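Local structure of DUF1254 domain-containing protein (Vibrio parahaemolyticus, 3U07) at residues S213-R218 against K257-G262; V27-D32 against Q240-E245; Y34-S39 against K233-K238; E42-F47 against V219-C224. The protein is of unknown function but combines DUF1254 and DUF1214 family regions in one chain, probably made with a signal sequence. The protein carries 2 engineered substitutions. All coordinates share one frame; numbering follows the deposited sequence.

Interaction 1: S213-R218 against K257-G262; sequences STWLER and KLAKVG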
loop_
_atom_site.group_PDB
_atom_site.type_symbol
_atom_site.label_atom_id
_atom_site.label_comp_id
_atom_site.label_asym_id
_atom_site.label_seq_id
_atom_site.Cartn_x
_atom_site.Cartn_y
_atom_site.Cartn_z
ATOM N N SER A 213 23.605 0.744 12.443
ATOM C CA SER A 213 23.835 2.027 11.783
ATOM C C SER A 213 22.931 3.110 12.365
ATOM O O SER A 213 22.059 2.821 13.185
ATOM C CB SER A 213 23.559 1.891 10.287
ATOM O OG SER A 213 22.247 1.391 10.062
ATOM N N THR A 214 23.150 4.357 11.953
ATOM C CA THR A 214 22.314 5.472 12.412
ATOM C C THR A 214 21.303 5.773 11.298
ATOM O O THR A 214 21.478 5.329 10.158
ATOM C CB THR A 214 23.126 6.757 12.648
ATOM O OG1 THR A 214 23.638 7.224 11.396
ATOM C CG2 THR A 214 24.278 6.503 13.615
ATOM N N TRP A 215 20.252 6.529 11.598
ATOM C CA TRP A 215 19.290 6.815 10.545
ATOM C C TRP A 215 19.914 7.718 9.486
ATOM O O TRP A 215 19.510 7.686 8.330
ATOM C CB TRP A 215 18.009 7.446 11.101
ATOM C CG TRP A 215 18.157 8.813 11.679
ATOM C CD1 TRP A 215 18.386 9.128 12.987
ATOM C CD2 TRP A 215 17.999 10.056 10.989
ATOM N NE1 TRP A 215 18.364 10.490 13.158
ATOM C CE2 TRP A 215 18.125 11.085 11.948
ATOM C CE3 TRP A 215 17.749 10.402 9.656
ATOM C CZ2 TRP A 215 18.021 12.434 11.615
ATOM C CZ3 TRP A 215 17.645 11.745 9.324
ATOM C CH2 TRP A 215 17.776 12.745 10.300
ATOM N N LEU A 216 20.907 8.513 9.875
ATOM C CA LEU A 216 21.577 9.387 8.920
ATOM C C LEU A 216 22.263 8.564 7.833
ATOM O O LEU A 216 22.099 8.851 6.649
ATOM C CB LEU A 216 22.619 10.274 9.611
ATOM C CG LEU A 216 22.108 11.475 10.411
ATOM C CD1 LEU A 216 23.280 12.134 11.127
ATOM C CD2 LEU A 216 21.414 12.470 9.482
ATOM N N GLU A 217 23.020 7.537 8.215
ATOM C CA GLU A 217 23.693 6.748 7.192
ATOM C C GLU A 217 22.736 5.957 6.310
ATOM O O GLU A 217 22.973 5.827 5.108
ATOM C CB GLU A 217 24.774 5.836 7.797
ATOM C CG GLU A 217 24.377 4.933 8.940
ATOM C CD GLU A 217 25.587 4.199 9.515
ATOM O OE1 GLU A 217 25.977 4.486 10.671
ATOM O OE2 GLU A 217 26.154 3.342 8.798
ATOM N N ARG A 218 21.645 5.455 6.885
ATOM C CA ARG A 218 20.677 4.705 6.093
ATOM C C ARG A 218 19.979 5.637 5.096
ATOM O O ARG A 218 19.900 5.334 3.906
ATOM C CB ARG A 218 19.637 4.028 6.996
ATOM C CG ARG A 218 20.199 2.879 7.847
ATOM C CD ARG A 218 19.087 2.124 8.578
ATOM N NE ARG A 218 18.321 2.990 9.474
ATOM C CZ ARG A 218 18.580 3.162 10.769
ATOM N NH1 ARG A 218 19.589 2.521 11.346
ATOM N NH2 ARG A 218 17.833 3.990 11.483
ATOM N N LYS A 257 24.993 13.836 17.447
ATOM C CA LYS A 257 24.204 14.180 18.626
ATOM C C LYS A 257 22.829 14.698 18.221
ATOM O O LYS A 257 21.819 14.335 18.818
ATOM C CB LYS A 257 24.924 15.240 19.469
ATOM C CG LYS A 257 24.183 15.614 20.752
ATOM C CD LYS A 257 24.998 16.558 21.626
ATOM C CE LYS A 257 24.467 17.983 21.577
ATOM N NZ LYS A 257 25.374 18.936 22.277
ATOM N N LEU A 258 22.792 15.547 17.200
ATOM C CA LEU A 258 21.529 16.094 16.732
ATOM C C LEU A 258 20.655 14.988 16.155
ATOM O O LEU A 258 19.435 14.994 16.341
ATOM C CB LEU A 258 21.789 17.184 15.694
ATOM C CG LEU A 258 22.377 18.466 16.290
ATOM C CD1 LEU A 258 22.738 19.432 15.178
ATOM C CD2 LEU A 258 21.378 19.096 17.241
ATOM N N ALA A 259 21.280 14.032 15.474
ATOM C CA ALA A 259 20.557 12.910 14.885
ATOM C C ALA A 259 19.850 12.084 15.964
ATOM O O ALA A 259 18.705 11.658 15.768
ATOM C CB ALA A 259 21.513 12.034 14.131
ATOM N N LYS A 260 20.531 11.839 17.085
ATOM C CA LYS A 260 19.942 11.073 18.185
ATOM C C LYS A 260 18.782 11.873 18.801
ATOM O O LYS A 260 17.696 11.336 19.019
ATOM C CB LYS A 260 21.017 10.796 19.237
ATOM C CG LYS A 260 20.504 10.154 20.505
ATOM C CD LYS A 260 21.247 8.866 20.812
ATOM C CE LYS A 260 20.817 8.330 22.168
ATOM N NZ LYS A 260 20.531 9.447 23.124
ATOM N N VAL A 261 18.999 13.153 19.074
ATOM C CA VAL A 261 17.942 13.964 19.653
ATOM C C VAL A 261 16.777 14.091 18.666
ATOM O O VAL A 261 15.611 14.012 19.060
ATOM C CB VAL A 261 18.478 15.345 19.980
ATOM C CG1 VAL A 261 17.368 16.219 20.434
ATOM C CG2 VAL A 261 19.534 15.237 21.069
ATOM N N GLY A 262 17.094 14.281 17.384
ATOM C CA GLY A 262 16.046 14.421 16.389
ATOM C C GLY A 262 15.162 13.198 16.267
ATOM O O GLY A 262 13.948 13.318 16.106
#
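The first turn of helix 215-224 comes up against the flank of helix 253-273, with the CA atoms of Leu-216 and Ala-259 7.0 Å apart. A single bond joins the two: the indole NE1 of Trp-215 donates to the backbone O of Ala-259 at 2.9 Å. The N-H points almost straight at its acceptor (172°), and the oxygen lies in the plane of the indole, at its edge. Seen from the acceptor, the donor stands above the carbonyl plane, 41° out of it. Trp-215 reaches this place with CG between its own backbone N and carbonyl carbon (chi1 67°), and a buried indole nitrogen is thereby satisfied by a helix carbonyl.

The methyl of Ala-259 sits in the corner formed by two neighbouring side chains. Leu-216 CD1 presses on Ala-259 CB at 3.5 Å, a tight carbon pair, while NE1 of Trp-215 lies 3.6 Å from the same CB. Leu-216 also lays its other methyl, CD2, over one face of the indole, near the rim, so the two side chains also pack on one another.

The start of the helix is closed by a capping box: Glu-217 N donates to OG1 of the N-cap residue Thr-214 at 3.3 Å, and Thr-214 N returns a bond to Glu-217 OE1 at 3.1 Å. Helix 26-52 flanks the contact, where Tyr-34 meets the indole edge-to-face and Asp-41 forms a salt bridge with Arg-218; Val-244, in the loop before helix 253-273, packs on both Trp-215 and Leu-216.

Interaction 2: V27-D32 against Q240-E245; sequences VDLAED and QSIGVE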
loop_
_atom_site.group_PDB
_atom_site.type_symbol
_atom_site.label_atom_id
_atom_site.label_comp_id
_atom_site.label_asym_id
_atom_site.label_seq_id
_atom_site.Cartn_x
_atom_site.Cartn_y
_atom_site.Cartn_z
ATOM N N VAL A 27 17.822 21.840 17.660
ATOM C CA VAL A 27 17.081 20.678 18.145
ATOM C C VAL A 27 15.780 20.608 17.344
ATOM O O VAL A 27 15.303 19.521 17.002
ATOM C CB VAL A 27 16.755 20.806 19.649
ATOM C CG1 VAL A 27 15.773 19.722 20.072
ATOM C CG2 VAL A 27 18.038 20.690 20.458
ATOM N N ASP A 28 15.209 21.776 17.052
ATOM C CA ASP A 28 13.984 21.847 16.264
ATOM C C ASP A 28 14.280 21.356 14.845
ATOM O O ASP A 28 13.516 20.579 14.270
ATOM C CB ASP A 28 13.461 23.288 16.198
ATOM C CG ASP A 28 12.922 23.783 17.528
ATOM O OD1 ASP A 28 12.635 22.939 18.404
ATOM O OD2 ASP A 28 12.770 25.015 17.691
ATOM N N LEU A 29 15.396 21.812 14.287
ATOM C CA LEU A 29 15.777 21.420 12.936
ATOM C C LEU A 29 16.027 19.920 12.889
ATOM O O LEU A 29 15.579 19.238 11.966
ATOM C CB LEU A 29 17.028 22.185 12.489
ATOM C CG LEU A 29 17.349 22.143 10.992
ATOM C CD1 LEU A 29 16.123 22.567 10.193
ATOM C CD2 LEU A 29 18.523 23.062 10.690
ATOM N N ALA A 30 16.728 19.406 13.897
ATOM C CA ALA A 30 17.030 17.979 13.968
ATOM C C ALA A 30 15.748 17.144 13.996
ATOM O O ALA A 30 15.683 16.078 13.383
ATOM C CB ALA A 30 17.883 17.681 15.201
ATOM N N GLU A 31 14.728 17.627 14.700
ATOM C CA GLU A 31 13.459 16.907 14.770
ATOM C C GLU A 31 12.809 16.855 13.390
ATOM O O GLU A 31 12.328 15.808 12.952
ATOM C CB GLU A 31 12.490 17.589 15.741
ATOM C CG GLU A 31 11.139 16.883 15.829
ATOM C CD GLU A 31 10.154 17.595 16.742
ATOM O OE1 GLU A 31 10.582 18.460 17.529
ATOM O OE2 GLU A 31 8.948 17.278 16.680
ATOM N N ASP A 32 12.785 17.995 12.707
ATOM C CA ASP A 32 12.192 18.041 11.382
ATOM C C ASP A 32 13.023 17.213 10.404
ATOM O O ASP A 32 12.475 16.567 9.520
ATOM C CB ASP A 32 12.082 19.487 10.891
ATOM C CG ASP A 32 11.105 20.311 11.714
ATOM O OD1 ASP A 32 10.133 19.734 12.244
ATOM O OD2 ASP A 32 11.301 21.538 11.816
ATOM N N GLN A 240 20.440 20.141 5.718
ATOM C CA GLN A 240 21.844 19.899 5.420
ATOM C C GLN A 240 22.797 19.961 6.615
ATOM O O GLN A 240 23.693 19.126 6.742
ATOM C CB GLN A 240 22.304 20.883 4.349
ATOM C CG GLN A 240 23.623 20.528 3.699
ATOM C CD GLN A 240 23.909 21.405 2.505
ATOM O OE1 GLN A 240 24.330 22.552 2.649
ATOM N NE2 GLN A 240 23.662 20.876 1.312
ATOM N N SER A 241 22.614 20.943 7.488
ATOM C CA SER A 241 23.489 21.088 8.649
ATOM C C SER A 241 23.356 19.909 9.604
ATOM O O SER A 241 24.257 19.629 10.393
ATOM C CB SER A 241 23.178 22.391 9.394
ATOM O OG SER A 241 21.865 22.380 9.935
ATOM N N ILE A 242 22.228 19.215 9.524
ATOM C CA ILE A 242 21.984 18.068 10.386
ATOM C C ILE A 242 22.775 16.860 9.899
ATOM O O ILE A 242 23.014 15.931 10.658
ATOM C CB ILE A 242 20.473 17.717 10.431
ATOM C CG1 ILE A 242 19.678 18.920 10.948
ATOM C CG2 ILE A 242 20.233 16.508 11.323
ATOM C CD1 ILE A 242 20.067 19.371 12.351
ATOM N N GLY A 243 23.185 16.878 8.633
ATOM C CA GLY A 243 23.946 15.759 8.100
ATOM C C GLY A 243 23.181 14.891 7.111
ATOM O O GLY A 243 23.682 13.855 6.665
ATOM N N VAL A 244 21.957 15.295 6.779
ATOM C CA VAL A 244 21.140 14.551 5.817
ATOM C C VAL A 244 21.570 15.054 4.451
ATOM O O VAL A 244 21.342 16.214 4.107
ATOM C CB VAL A 244 19.639 14.832 6.003
ATOM C CG1 VAL A 244 18.824 13.946 5.054
ATOM C CG2 VAL A 244 19.247 14.578 7.449
ATOM N N GLU A 245 22.183 14.178 3.669
ATOM C CA GLU A 245 22.699 14.562 2.364
ATOM C C GLU A 245 23.028 13.294 1.574
ATOM O O GLU A 245 23.641 12.377 2.116
ATOM C CB GLU A 245 23.959 15.395 2.584
ATOM C CG GLU A 245 24.671 15.867 1.337
ATOM C CD GLU A 245 25.916 16.654 1.690
ATOM O OE1 GLU A 245 25.815 17.559 2.541
ATOM O OE2 GLU A 245 26.987 16.367 1.125
#
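Leu-29 and Ala-30, on the first turns of helix 26-52, receive Ile-242 from the loop that leads from helix 233-239 to helix 253-273, a helix-to-loop packing within the helical part of the chain. The backbones come nearest at the CA atoms of Ala-30 and Ile-242, 6.1 Å apart.

Apolar contact does most of the work. Ile-242 points its CB toward the helix and lays its longer branch against it: CG1 lies 4.0 Å from CG of Leu-29, and the terminal CD1 reaches past this side chain to the backbone of the next residue, 3.7 Å from Ala-30 N. The same CD1 is 4.0 Å from the methyl of Ala-30, whose small side chain allows the isoleucine to come this close to the main chain. With CG1 beside its own backbone N (chi1 -59°) and a second torsion of similar size, the branch is folded rather than extended. Ile-242 also touches Ala-33, farther along the same helix, and Leu-258 of helix 253-273, and Leu-29 also touches Tyr-239.

Hydrogen bonds stay within each partner and its surroundings; none crosses. In the helix, Glu-31 N bonds to Val-27 O, while in the loop Gly-243 N closes a turn on Gln-240 O at 3.0 Å. Gly-243 has a positive phi (108°), where a side chain would run into the carbonyl O of Ile-242, so the conformation by itself calls for glycine. Asn-220 of helix 215-224 then holds the loop through Gly-243 O and Glu-245 N.

At the exposed margin, a polar atom meets a methyl: Ser-241 OG stands 3.5 Å from Leu-29 CD2.

Interaction 3: Y34-S39 against K233-K238; sequences YIYGYS and KQWLDK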
loop_
_atom_site.group_PDB
_atom_site.type_symbol
_atom_site.label_atom_id
_atom_site.label_comp_id
_atom_site.label_asym_id
_atom_site.label_seq_id
_atom_site.Cartn_x
_atom_site.Cartn_y
_atom_site.Cartn_z
ATOM N N TYR A 34 14.734 14.484 11.020
ATOM C CA TYR A 34 14.404 13.085 11.195
ATOM C C TYR A 34 13.017 12.760 10.632
ATOM O O TYR A 34 12.824 11.710 10.017
ATOM C CB TYR A 34 14.440 12.683 12.670
ATOM C CG TYR A 34 13.960 11.265 12.874
ATOM C CD1 TYR A 34 14.784 10.179 12.581
ATOM C CD2 TYR A 34 12.654 11.007 13.283
ATOM C CE1 TYR A 34 14.314 8.868 12.687
ATOM C CE2 TYR A 34 12.175 9.697 13.392
ATOM C CZ TYR A 34 13.008 8.640 13.092
ATOM O OH TYR A 34 12.532 7.354 13.208
ATOM N N ILE A 35 12.050 13.649 10.847
ATOM C CA ILE A 35 10.700 13.405 10.352
ATOM C C ILE A 35 10.687 13.320 8.821
ATOM O O ILE A 35 9.937 12.525 8.253
ATOM C CB ILE A 35 9.712 14.473 10.890
ATOM C CG1 ILE A 35 9.454 14.206 12.383
ATOM C CG2 ILE A 35 8.385 14.409 10.127
ATOM C CD1 ILE A 35 8.732 15.328 13.107
ATOM N N TYR A 36 11.518 14.119 8.155
ATOM C CA TYR A 36 11.611 14.050 6.692
ATOM C C TYR A 36 12.234 12.698 6.319
ATOM O O TYR A 36 11.761 12.006 5.412
ATOM C CB TYR A 36 12.504 15.171 6.140
ATOM C CG TYR A 36 13.175 14.820 4.821
ATOM C CD1 TYR A 36 12.480 14.894 3.610
ATOM C CD2 TYR A 36 14.488 14.350 4.796
ATOM C CE1 TYR A 36 13.078 14.498 2.405
ATOM C CE2 TYR A 36 15.097 13.953 3.598
ATOM C CZ TYR A 36 14.387 14.026 2.410
ATOM O OH TYR A 36 14.992 13.609 1.243
ATOM N N GLY A 37 13.285 12.319 7.043
ATOM C CA GLY A 37 13.974 11.068 6.761
ATOM C C GLY A 37 13.234 9.802 7.144
ATOM O O GLY A 37 13.485 8.731 6.578
ATOM N N TYR A 38 12.309 9.931 8.090
ATOM C CA TYR A 38 11.525 8.796 8.581
ATOM C C TYR A 38 10.945 7.893 7.496
ATOM O O TYR A 38 11.140 6.675 7.521
ATOM C CB TYR A 38 10.380 9.300 9.466
ATOM C CG TYR A 38 9.454 8.209 9.959
ATOM C CD1 TYR A 38 9.774 7.442 11.082
ATOM C CD2 TYR A 38 8.257 7.940 9.297
ATOM C CE1 TYR A 38 8.919 6.432 11.534
ATOM C CE2 TYR A 38 7.397 6.934 9.739
ATOM C CZ TYR A 38 7.734 6.185 10.855
ATOM O OH TYR A 38 6.879 5.196 11.288
ATOM N N SER A 39 10.221 8.480 6.551
ATOM C CA SER A 39 9.606 7.684 5.489
ATOM C C SER A 39 10.643 6.887 4.698
ATOM O O SER A 39 10.429 5.721 4.378
ATOM C CB SER A 39 8.798 8.585 4.547
ATOM O OG SER A 39 7.736 9.215 5.242
ATOM N N LYS A 233 14.977 18.248 -3.052
ATOM C CA LYS A 233 15.801 19.423 -2.811
ATOM C C LYS A 233 15.210 20.420 -1.826
ATOM O O LYS A 233 15.916 20.923 -0.954
ATOM C CB LYS A 233 16.116 20.128 -4.133
ATOM C CG LYS A 233 17.016 21.338 -3.967
ATOM C CD LYS A 233 17.422 21.936 -5.303
ATOM C CE LYS A 233 18.115 23.276 -5.102
ATOM N NZ LYS A 233 19.276 23.174 -4.174
ATOM N N GLN A 234 13.921 20.709 -1.958
ATOM C CA GLN A 234 13.288 21.663 -1.056
ATOM C C GLN A 234 13.462 21.231 0.399
ATOM O O GLN A 234 13.662 22.063 1.283
ATOM C CB GLN A 234 11.798 21.824 -1.386
ATOM C CG GLN A 234 10.974 20.563 -1.211
ATOM C CD GLN A 234 11.062 19.624 -2.401
ATOM O OE1 GLN A 234 12.005 19.682 -3.195
ATOM N NE2 GLN A 234 10.079 18.739 -2.521
ATOM N N TRP A 235 13.408 19.927 0.645
ATOM C CA TRP A 235 13.563 19.415 2.004
ATOM C C TRP A 235 15.031 19.307 2.397
ATOM O O TRP A 235 15.417 19.705 3.496
ATOM C CB TRP A 235 12.904 18.044 2.133
ATOM C CG TRP A 235 11.456 18.034 1.757
ATOM C CD1 TRP A 235 10.883 17.364 0.712
ATOM C CD2 TRP A 235 10.391 18.709 2.434
ATOM N NE1 TRP A 235 9.525 17.578 0.697
ATOM C CE2 TRP A 235 9.196 18.400 1.743
ATOM C CE3 TRP A 235 10.328 19.544 3.557
ATOM C CZ2 TRP A 235 7.949 18.896 2.141
ATOM C CZ3 TRP A 235 9.088 20.039 3.954
ATOM C CH2 TRP A 235 7.914 19.710 3.244
ATOM N N LEU A 236 15.850 18.780 1.492
ATOM C CA LEU A 236 17.272 18.606 1.766
ATOM C C LEU A 236 18.018 19.909 1.989
ATOM O O LEU A 236 19.000 19.940 2.727
ATOM C CB LEU A 236 17.937 17.805 0.640
ATOM C CG LEU A 236 17.496 16.337 0.610
ATOM C CD1 LEU A 236 17.968 15.671 -0.673
ATOM C CD2 LEU A 236 18.045 15.619 1.839
ATOM N N ASP A 237 17.572 20.988 1.357
ATOM C CA ASP A 237 18.245 22.262 1.557
ATOM C C ASP A 237 18.097 22.732 3.004
ATOM O O ASP A 237 18.973 23.409 3.539
ATOM C CB ASP A 237 17.694 23.332 0.608
ATOM C CG ASP A 237 18.228 23.189 -0.814
ATOM O OD1 ASP A 237 19.307 22.580 -0.993
ATOM O OD2 ASP A 237 17.577 23.699 -1.749
ATOM N N LYS A 238 16.996 22.351 3.643
ATOM C CA LYS A 238 16.735 22.747 5.026
ATOM C C LYS A 238 17.500 21.932 6.071
ATOM O O LYS A 238 17.943 22.467 7.088
ATOM C CB LYS A 238 15.236 22.617 5.338
ATOM C CG LYS A 238 14.301 23.388 4.417
ATOM C CD LYS A 238 12.846 23.090 4.748
ATOM C CE LYS A 238 11.900 23.883 3.860
ATOM N NZ LYS A 238 10.650 24.255 4.584
#
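Tyr-36 extends its ring from helix 26-52 alongside the base of the Trp-235 side chain and onward to Leu-236, both on the short helix 233-239. CD1 of the tyrosine is 3.5 Å from Trp-235 CB, and its CE1 lies 3.9 Å from CG of the indole. The tyrosine ring and the five-membered ring of the indole are turned 29° from one another, with centroids 5.5 Å apart; they are so far slid that they scarcely overlap, and the contact is made through CB and the near end of the indole instead of by a full stack. From there the tryptophan runs on away from helix 26-52, and its NE1 donates to Gly-291 O.

The far end of the tyrosine meets Leu-236. Leu-236 CD2 lies 3.8 Å from Tyr-36 CE2 and 3.7 Å from Tyr-36 OH. With CG roughly opposite the backbone N (chi1 153°), the ring projects outward from its helix and spans the gap between backbones whose nearest CA atoms, those of Tyr-36 and Trp-235, are 7.4 Å apart.

Val-244 packs on both Tyr-36 and Leu-236, as does Leu-223 of helix 215-224. The hydroxyl is hydrogen-bonded to Asp-232 OD2. Apolar packing along the ring joins the two helices, and the hydrogen bond at its end reaches the residue just ahead of helix 233-239, so the buried phenol has a partner for its oxygen despite its largely hydrocarbon surroundings.

Interaction 4: E42-F47 against V219-C224; sequences EAYKFF and VNFVLC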
loop_
_atom_site.group_PDB
_atom_site.type_symbol
_atom_site.label_atom_id
_atom_site.label_comp_id
_atom_site.label_asym_id
_atom_site.label_seq_id
_atom_site.Cartn_x
_atom_site.Cartn_y
_atom_site.Cartn_z
ATOM N N GLU A 42 12.227 4.088 7.135
ATOM C CA GLU A 42 11.356 2.939 7.351
ATOM C C GLU A 42 11.189 2.100 6.085
ATOM O O GLU A 42 11.070 0.879 6.157
ATOM C CB GLU A 42 9.999 3.399 7.891
ATOM C CG GLU A 42 10.075 4.082 9.266
ATOM C CD GLU A 42 10.664 3.179 10.347
ATOM O OE1 GLU A 42 10.192 2.032 10.485
ATOM O OE2 GLU A 42 11.593 3.615 11.062
ATOM N N ALA A 43 11.188 2.742 4.920
ATOM C CA ALA A 43 11.062 1.993 3.670
ATOM C C ALA A 43 12.324 1.138 3.523
ATOM O O ALA A 43 12.255 -0.033 3.149
ATOM C CB ALA A 43 10.929 2.944 2.488
ATOM N N TYR A 44 13.478 1.727 3.824
ATOM C CA TYR A 44 14.730 0.987 3.741
ATOM C C TYR A 44 14.717 -0.205 4.704
ATOM O O TYR A 44 15.018 -1.327 4.304
ATOM C CB TYR A 44 15.935 1.870 4.079
ATOM C CG TYR A 44 17.231 1.083 4.031
ATOM C CD1 TYR A 44 17.701 0.563 2.825
ATOM C CD2 TYR A 44 17.943 0.790 5.196
ATOM C CE1 TYR A 44 18.843 -0.230 2.776
ATOM C CE2 TYR A 44 19.088 -0.008 5.158
ATOM C CZ TYR A 44 19.530 -0.514 3.943
ATOM O OH TYR A 44 20.645 -1.315 3.885
ATOM N N LYS A 45 14.375 0.041 5.968
ATOM C CA LYS A 45 14.338 -1.035 6.959
ATOM C C LYS A 45 13.455 -2.170 6.468
ATOM O O LYS A 45 13.804 -3.346 6.593
ATOM C CB LYS A 45 13.804 -0.531 8.307
ATOM C CG LYS A 45 14.713 0.431 9.060
ATOM C CD LYS A 45 14.056 0.836 10.382
ATOM C CE LYS A 45 14.817 1.942 11.095
ATOM N NZ LYS A 45 14.070 2.426 12.294
ATOM N N PHE A 46 12.302 -1.816 5.908
ATOM C CA PHE A 46 11.385 -2.828 5.403
ATOM C C PHE A 46 12.041 -3.609 4.265
ATOM O O PHE A 46 11.930 -4.825 4.198
ATOM C CB PHE A 46 10.093 -2.186 4.901
ATOM C CG PHE A 46 9.084 -3.182 4.403
ATOM C CD1 PHE A 46 8.110 -3.693 5.257
ATOM C CD2 PHE A 46 9.127 -3.633 3.089
ATOM C CE1 PHE A 46 7.192 -4.639 4.805
ATOM C CE2 PHE A 46 8.216 -4.576 2.629
ATOM C CZ PHE A 46 7.247 -5.082 3.489
ATOM N N PHE A 47 12.712 -2.901 3.365
ATOM C CA PHE A 47 13.389 -3.550 2.246
ATOM C C PHE A 47 14.492 -4.471 2.771
ATOM O O PHE A 47 14.670 -5.588 2.283
ATOM C CB PHE A 47 14.009 -2.498 1.315
ATOM C CG PHE A 47 14.853 -3.082 0.212
ATOM C CD1 PHE A 47 14.262 -3.706 -0.886
ATOM C CD2 PHE A 47 16.242 -3.034 0.285
ATOM C CE1 PHE A 47 15.043 -4.276 -1.892
ATOM C CE2 PHE A 47 17.032 -3.604 -0.718
ATOM C CZ PHE A 47 16.430 -4.225 -1.807
ATOM N N VAL A 219 19.483 6.774 5.578
ATOM C CA VAL A 219 18.809 7.724 4.705
ATOM C C VAL A 219 19.752 8.266 3.620
ATOM O O VAL A 219 19.373 8.340 2.453
ATOM C CB VAL A 219 18.216 8.903 5.512
ATOM C CG1 VAL A 219 17.707 9.994 4.558
ATOM C CG2 VAL A 219 17.064 8.403 6.389
ATOM N N ASN A 220 20.971 8.654 3.996
ATOM C CA ASN A 220 21.929 9.173 3.012
ATOM C C ASN A 220 22.276 8.097 1.983
ATOM O O ASN A 220 22.510 8.398 0.812
ATOM C CB ASN A 220 23.205 9.671 3.700
ATOM C CG ASN A 220 22.970 10.924 4.522
ATOM O OD1 ASN A 220 21.883 11.501 4.504
ATOM N ND2 ASN A 220 23.993 11.357 5.246
ATOM N N PHE A 221 22.304 6.843 2.424
ATOM C CA PHE A 221 22.593 5.724 1.533
ATOM C C PHE A 221 21.492 5.597 0.470
ATOM O O PHE A 221 21.771 5.481 -0.726
ATOM C CB PHE A 221 22.671 4.421 2.333
ATOM C CG PHE A 221 22.770 3.192 1.479
ATOM C CD1 PHE A 221 23.983 2.821 0.906
ATOM C CD2 PHE A 221 21.643 2.414 1.231
ATOM C CE1 PHE A 221 24.072 1.683 0.098
ATOM C CE2 PHE A 221 21.717 1.278 0.427
ATOM C CZ PHE A 221 22.936 0.912 -0.141
ATOM N N VAL A 222 20.239 5.605 0.914
ATOM C CA VAL A 222 19.117 5.497 -0.013
ATOM C C VAL A 222 19.049 6.711 -0.934
ATOM O O VAL A 222 18.787 6.581 -2.130
ATOM C CB VAL A 222 17.781 5.370 0.744
ATOM C CG1 VAL A 222 16.619 5.462 -0.233
ATOM C CG2 VAL A 222 17.743 4.045 1.491
ATOM N N LEU A 223 19.283 7.888 -0.366
ATOM C CA LEU A 223 19.250 9.143 -1.113
ATOM C C LEU A 223 20.250 9.101 -2.267
ATOM O O LEU A 223 20.007 9.646 -3.336
ATOM C CB LEU A 223 19.611 10.303 -0.178
ATOM C CG LEU A 223 18.635 11.425 0.218
ATOM C CD1 LEU A 223 17.199 11.100 -0.092
ATOM C CD2 LEU A 223 18.826 11.692 1.697
ATOM N N CYS A 224 21.374 8.439 -2.031
ATOM C CA CYS A 224 22.433 8.332 -3.026
ATOM C C CYS A 224 22.029 7.463 -4.211
ATOM O O CYS A 224 22.381 7.756 -5.349
ATOM C CB CYS A 224 23.691 7.738 -2.376
ATOM S SG CYS A 224 25.228 7.967 -3.332
#
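The ring of Tyr-44 offers its face to the edge of Phe-221, an offset edge-to-face pair in which helix 26-52 packs against helix 215-224. The planes stand at 64° and the centroids are 5.8 Å apart, so contact is made at one corner of the tyrosine: Tyr-44 CE1 lies 4.0 Å from Phe-221 CE2 and 4.1 Å from Phe-221 CD2. Val-222 approaches the same tyrosine obliquely, nearer its root. Its CG2 methyl is 3.7 Å from Tyr-44 CD1 and 3.8 Å from Tyr-44 CB, and so bears on the junction of CB and the ring while the phenylalanine meets the ring farther out.

Tyr-44 carries its ring across to the second helix with CG anti to the backbone N (chi1 178°). In Val-222, the methyl that makes the contact is the one beside the backbone N. The CA atoms of Tyr-44 and Val-222 are the nearest across the pair, at 7.3 Å. No hydrogen bond links the two segments, but the tyrosine hydroxyl is hydrogen-bonded to Pro-208 O, which ties the ring to the chain ahead of helix 215-224.

Arg-218, one turn before Val-222, also touches Tyr-44. Cys-224 at the end of the second helix forms a disulfide with Cys-247, tying helix 215-224 to the segment that leads into helix 253-273. Along the first helix, one turn spans a salt bridge, with Lys-45 NZ 3.0 Å from Glu-42 OE2 on the syn side of the carboxylate.

In the fold
Three of the four contacts share helix 26-52: interactions 2, 3 and 4 follow one another along it, at residues 27-32, 34-39 and 42-47. Their partners come in reverse order along the chain, 240-245, 233-238 and 219-224, so the later segment runs back past the helix. Interaction 1 joins helix 215-224, also used by interaction 4, to helix 253-273. Centres of neighbouring contacts lie about 8 Å (2 and 3), 9 Å (1 and 2) and 13 Å (3 and 4) apart. Val-244, in the loop of interaction 2, touches residues of the other three, and Asn-220 bonds interaction 4 to that loop. Together they bring the N-terminal helix and residues 213-262 into one helical bundle.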